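Local coordinates for protein DNA polymerase (PDB 2PY5) that copies the DNA of Bacillus phage phi29 by protein-primed, processive strand displacement and proofreads the product with a 3'-5' exonuclease, at residues F[69-72]-F[73-77]; F[45-48]-F[49-53]. The protein carries 2 engineered substitutions. All coordinates share one frame; numbering follows the deposited sequence.

Overall arrangement
Contacts 1 and 2 each lie within a single helix, 63-76 and 44-54 respectively, of the N-terminal region that carries the 3'-5' exonuclease and strand displacement activities. Their centres are 12 Å apart, and the helices touch through side chains: Trp73 NE1 is 2.9 Å from Asp45 OD1, a probable hydrogen bond, and Trp73 CD2 lies 3.6 Å from Met48 CG. Contact 1 is the nearer to the DNA, its closest atom about 7 Å from the bound nucleic acid against about 13 Å for contact 2. It also holds Phe69, which interacts with the primer terminal protein and whose side chain is about 3 Å from that of the proofreading residue Thr15.

Contact 1: residues F[69-72]-F[73-77]; sequences FIIN and WLERN
Arg76 reaches back one turn of helix 63-76 to the backbone of Asn72. Its CB lies 3.7 Å from Asn72 O, and CG, set beside the backbone N (chi1 -69°), stays near that oxygen at 3.5 Å. CD keeps alongside it as the chain runs extended to NE. At the tip, NH1 donates to Asn72 O over 3.1 Å, from above the carbonyl plane although the oxygen lies in the plane of the guanidinium. Arginine suits this place because its long chain can follow the helix back to Asn72 O with NH1 while NH2 serves Gly410 O. The backbone bonds just before are regular, such as Leu74 N to Ile70 O at 2.9 Å, whereas Arg76 N reaches Asn72 O only weakly, at 3.4 Å. On the buried side, the side chains of Ile70 and Leu74 lie side by side, pointing the same way, with Ile70 CG2 3.9 Å from Leu74 CD1, branched apolar groups suited to the packing against Ile103 and Ile105 of strand 100-110. Trp73 O accepts from both Arg76 N and Asn77 ND2, which come to opposite faces of its plane, Asn77 ND2 at 2.9 Å. Side-chain donors thus supplement the backbone where helical bonding weakens, and the positive guanidinium would probably stabilise the partial negative charge on Asn72 O.

Contact 2: residues F[45-48]-F[49-53]; sequences DEFM and AWVLK. With EDO (1,2-ethanediol), chain P.
Phe47 and Val51, one turn apart on helix 44-54, make the tight part of this contact. Val51 CG2 sits over one face of the phenylalanine ring, 3.3 Å from Phe47 CE2, a close approach for two carbons. The ring is brought there by a first torsion that sets CG anti to the backbone N (chi1 177°), swinging it along the helix toward the next turn. Trp50 meets the same ring obliquely: Phe47 CE1 is 3.7 Å from Trp50 CZ3, with the planes at 44°. Met48 lies beside Val51, its SD 3.9 Å from Val51 CG2. The residue types fit these roles, since a compact branched valine can press a methyl onto a ring, while unbranched methionine can bend twice to fit among its neighbours. Beneath them the backbone bonds are regular, as in Val51 N to Phe47 O at 2.9 Å.

Asp45, Glu46 and Ala49 form the looser, solvent-exposed side. Here Ala49 adds little bulk, its CB 3.6 Å from Asp45 O. Asp45 OD2 accepts a hydrogen bond of 2.6 Å from O2 of a 1,2-ethanediol, probably from the crystallisation liquor, which also bonds to Ser43 OG. A carboxylate suits this polar side and can still bond to the protein, as Glu46 OE1 does to Tyr27 OH.

The helix packs across one side of the exonuclease sheet. Phe47 meets Phe13 edge-to-face, Trp50 stacks on Tyr29, and Val51 touches Leu58 of strand 57-60 and Ile105 of strand 100-110, while Met48 and Leu52 lean on helix 63-76 alongside.

Contact 1: residues F[69-72]-F[73-77]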
loop_
_atom_site.group_PDB
_atom_site.type_symbol
_atom_site.label_atom_id
_atom_site.label_comp_id
_atom_site.label_asym_id
_atom_site.label_seq_id
_atom_site.Cartn_x
_atom_site.Cartn_y
_atom_site.Cartn_z
ATOM N N PHE F 69 5.802 0.851 -22.524
ATOM C CA PHE F 69 5.635 1.313 -23.892
ATOM C C PHE F 69 6.625 2.420 -24.232
ATOM O O PHE F 69 7.212 2.433 -25.323
ATOM C CB PHE F 69 4.183 1.730 -24.164
ATOM C CG PHE F 69 3.226 0.580 -24.126
ATOM C CD1 PHE F 69 2.732 0.091 -22.910
ATOM C CD2 PHE F 69 2.837 -0.059 -25.293
ATOM C CE1 PHE F 69 1.871 -1.011 -22.891
ATOM C CE2 PHE F 69 1.974 -1.117 -25.247
ATOM C CZ PHE F 69 1.484 -1.581 -24.054
ATOM N N ILE F 70 6.835 3.336 -23.280
ATOM C CA ILE F 70 7.757 4.443 -23.448
ATOM C C ILE F 70 9.184 3.954 -23.603
ATOM O O ILE F 70 9.901 4.393 -24.496
ATOM C CB ILE F 70 7.623 5.417 -22.247
ATOM C CG1 ILE F 70 6.283 6.140 -22.297
ATOM C CG2 ILE F 70 8.770 6.422 -22.186
ATOM C CD1 ILE F 70 5.911 6.807 -21.017
ATOM N N ILE F 71 9.603 3.029 -22.740
ATOM C CA ILE F 71 10.974 2.502 -22.802
ATOM C C ILE F 71 11.198 1.673 -24.080
ATOM O O ILE F 71 12.259 1.780 -24.709
ATOM C CB ILE F 71 11.388 1.778 -21.510
ATOM C CG1 ILE F 71 11.413 2.781 -20.352
ATOM C CG2 ILE F 71 12.796 1.187 -21.654
ATOM C CD1 ILE F 71 11.756 2.153 -19.012
ATOM N N ASN F 72 10.213 0.852 -24.453
ATOM C CA ASN F 72 10.282 0.155 -25.736
ATOM C C ASN F 72 10.520 1.141 -26.887
ATOM O O ASN F 72 11.290 0.872 -27.794
ATOM C CB ASN F 72 9.005 -0.656 -25.992
ATOM C CG ASN F 72 9.079 -2.063 -25.423
ATOM O OD1 ASN F 72 8.703 -2.303 -24.251
ATOM N ND2 ASN F 72 9.581 -2.981 -26.204
ATOM N N TRP F 73 9.861 2.294 -26.851
ATOM C CA TRP F 73 10.051 3.292 -27.910
ATOM C C TRP F 73 11.452 3.902 -27.838
ATOM O O TRP F 73 12.149 3.985 -28.842
ATOM C CB TRP F 73 8.994 4.394 -27.818
ATOM C CG TRP F 73 9.041 5.395 -28.946
ATOM C CD1 TRP F 73 8.303 5.360 -30.097
ATOM C CD2 TRP F 73 9.869 6.568 -29.042
ATOM N NE1 TRP F 73 8.615 6.417 -30.894
ATOM C CE2 TRP F 73 9.572 7.182 -30.281
ATOM C CE3 TRP F 73 10.824 7.159 -28.211
ATOM C CZ2 TRP F 73 10.197 8.354 -30.704
ATOM C CZ3 TRP F 73 11.436 8.322 -28.618
ATOM C CH2 TRP F 73 11.134 8.902 -29.872
ATOM N N LEU F 74 11.865 4.302 -26.631
ATOM C CA LEU F 74 13.149 4.948 -26.454
ATOM C C LEU F 74 14.259 4.079 -27.027
ATOM O O LEU F 74 15.088 4.556 -27.771
ATOM C CB LEU F 74 13.406 5.272 -24.969
ATOM C CG LEU F 74 12.551 6.395 -24.397
ATOM C CD1 LEU F 74 12.607 6.359 -22.878
ATOM C CD2 LEU F 74 13.019 7.761 -24.898
ATOM N N GLU F 75 14.229 2.787 -26.686
ATOM C CA GLU F 75 15.258 1.830 -27.105
ATOM C C GLU F 75 15.318 1.626 -28.613
ATOM O O GLU F 75 16.360 1.227 -29.126
ATOM C CB GLU F 75 15.028 0.490 -26.402
ATOM C CG GLU F 75 15.338 0.544 -24.896
ATOM C CD GLU F 75 16.822 0.499 -24.606
ATOM O OE1 GLU F 75 17.575 -0.104 -25.411
ATOM O OE2 GLU F 75 17.252 1.036 -23.557
ATOM N N ARG F 76 14.211 1.883 -29.314
ATOM C CA ARG F 76 14.171 1.741 -30.772
ATOM C C ARG F 76 14.368 3.052 -31.526
ATOM O O ARG F 76 14.411 3.069 -32.759
ATOM C CB ARG F 76 12.846 1.108 -31.182
ATOM C CG ARG F 76 12.707 -0.350 -30.765
ATOM C CD ARG F 76 11.320 -0.817 -31.043
ATOM N NE ARG F 76 11.160 -2.262 -30.858
ATOM C CZ ARG F 76 10.983 -2.838 -29.669
ATOM N NH1 ARG F 76 10.949 -2.126 -28.560
ATOM N NH2 ARG F 76 10.837 -4.148 -29.593
ATOM N N ASN F 77 14.499 4.144 -30.794
ATOM C CA ASN F 77 14.515 5.464 -31.378
ATOM C C ASN F 77 15.714 6.279 -30.912
ATOM O O ASN F 77 15.656 7.517 -30.851
ATOM C CB ASN F 77 13.196 6.165 -31.102
ATOM C CG ASN F 77 12.087 5.668 -32.010
ATOM O OD1 ASN F 77 11.919 6.171 -33.136
ATOM N ND2 ASN F 77 11.341 4.668 -31.547
#

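Contact 2: residues F[45-48]-F[49-53]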
loop_
_atom_site.group_PDB
_atom_site.type_symbol
_atom_site.label_atom_id
_atom_site.label_comp_id
_atom_site.label_asym_id
_atom_site.label_seq_id
_atom_site.Cartn_x
_atom_site.Cartn_y
_atom_site.Cartn_z
ATOM N N ASP F 45 4.589 7.610 -31.912
ATOM C CA ASP F 45 5.634 8.442 -32.499
ATOM C C ASP F 45 5.310 9.919 -32.323
ATOM O O ASP F 45 6.170 10.701 -31.963
ATOM C CB ASP F 45 5.792 8.160 -33.991
ATOM C CG ASP F 45 6.565 6.880 -34.297
ATOM O OD1 ASP F 45 7.274 6.355 -33.420
ATOM O OD2 ASP F 45 6.506 6.422 -35.475
ATOM N N GLU F 46 4.063 10.280 -32.593
ATOM C CA GLU F 46 3.617 11.652 -32.444
ATOM C C GLU F 46 3.727 12.095 -30.983
ATOM O O GLU F 46 4.210 13.203 -30.700
ATOM C CB GLU F 46 2.178 11.765 -32.910
ATOM C CG GLU F 46 1.663 13.163 -32.962
ATOM C CD GLU F 46 0.310 13.215 -33.605
ATOM O OE1 GLU F 46 -0.693 12.997 -32.892
ATOM O OE2 GLU F 46 0.254 13.445 -34.842
ATOM N N PHE F 47 3.261 11.237 -30.077
ATOM C CA PHE F 47 3.297 11.542 -28.635
ATOM C C PHE F 47 4.741 11.771 -28.189
ATOM O O PHE F 47 5.058 12.757 -27.499
ATOM C CB PHE F 47 2.706 10.393 -27.825
ATOM C CG PHE F 47 2.784 10.622 -26.322
ATOM C CD1 PHE F 47 1.900 11.519 -25.712
ATOM C CD2 PHE F 47 3.712 9.957 -25.530
ATOM C CE1 PHE F 47 1.970 11.769 -24.336
ATOM C CE2 PHE F 47 3.769 10.195 -24.151
ATOM C CZ PHE F 47 2.886 11.105 -23.570
ATOM N N MET F 48 5.614 10.848 -28.559
ATOM C CA MET F 48 7.006 10.908 -28.096
ATOM C C MET F 48 7.767 12.118 -28.687
ATOM O O MET F 48 8.643 12.690 -28.030
ATOM C CB MET F 48 7.744 9.599 -28.393
ATOM C CG MET F 48 7.218 8.450 -27.571
ATOM S SD MET F 48 7.328 8.696 -25.774
ATOM C CE MET F 48 9.110 8.886 -25.528
ATOM N N ALA F 49 7.462 12.507 -29.921
ATOM C CA ALA F 49 8.039 13.733 -30.468
ATOM C C ALA F 49 7.696 14.925 -29.557
ATOM O O ALA F 49 8.549 15.758 -29.286
ATOM C CB ALA F 49 7.547 13.980 -31.912
ATOM N N TRP F 50 6.452 14.970 -29.084
ATOM C CA TRP F 50 5.995 15.994 -28.157
ATOM C C TRP F 50 6.746 15.881 -26.816
ATOM O O TRP F 50 7.250 16.895 -26.285
ATOM C CB TRP F 50 4.474 15.888 -27.967
ATOM C CG TRP F 50 3.944 16.758 -26.863
ATOM C CD1 TRP F 50 3.671 18.096 -26.937
ATOM C CD2 TRP F 50 3.624 16.352 -25.524
ATOM N NE1 TRP F 50 3.211 18.545 -25.722
ATOM C CE2 TRP F 50 3.165 17.500 -24.842
ATOM C CE3 TRP F 50 3.671 15.129 -24.833
ATOM C CZ2 TRP F 50 2.773 17.465 -23.505
ATOM C CZ3 TRP F 50 3.275 15.098 -23.497
ATOM C CH2 TRP F 50 2.817 16.265 -22.856
ATOM N N VAL F 51 6.839 14.664 -26.293
ATOM C CA VAL F 51 7.582 14.411 -25.047
ATOM C C VAL F 51 8.994 14.998 -25.144
ATOM O O VAL F 51 9.476 15.632 -24.203
ATOM C CB VAL F 51 7.699 12.902 -24.731
ATOM C CG1 VAL F 51 8.668 12.653 -23.559
ATOM C CG2 VAL F 51 6.327 12.282 -24.466
ATOM N N LEU F 52 9.659 14.803 -26.280
ATOM C CA LEU F 52 11.055 15.198 -26.386
ATOM C C LEU F 52 11.223 16.700 -26.415
ATOM O O LEU F 52 12.266 17.209 -26.007
ATOM C CB LEU F 52 11.737 14.551 -27.571
ATOM C CG LEU F 52 11.844 13.035 -27.578
ATOM C CD1 LEU F 52 12.656 12.560 -28.797
ATOM C CD2 LEU F 52 12.420 12.473 -26.293
ATOM N N LYS F 53 10.192 17.409 -26.869
ATOM C CA LYS F 53 10.261 18.858 -27.006
ATOM C C LYS F 53 9.646 19.629 -25.845
ATOM O O LYS F 53 9.999 20.799 -25.644
ATOM C CB LYS F 53 9.576 19.294 -28.304
ATOM C CG LYS F 53 10.448 19.201 -29.519
ATOM C CD LYS F 53 9.701 19.684 -30.754
ATOM C CE LYS F 53 10.647 19.989 -31.895
ATOM N NZ LYS F 53 9.902 20.176 -33.176
HETATM C C1 EDO P . 4.084 9.115 -36.993
HETATM O O1 EDO P . 2.921 9.748 -36.451
HETATM C C2 EDO P . 3.906 7.602 -37.037
HETATM O O2 EDO P . 5.088 6.961 -37.547
#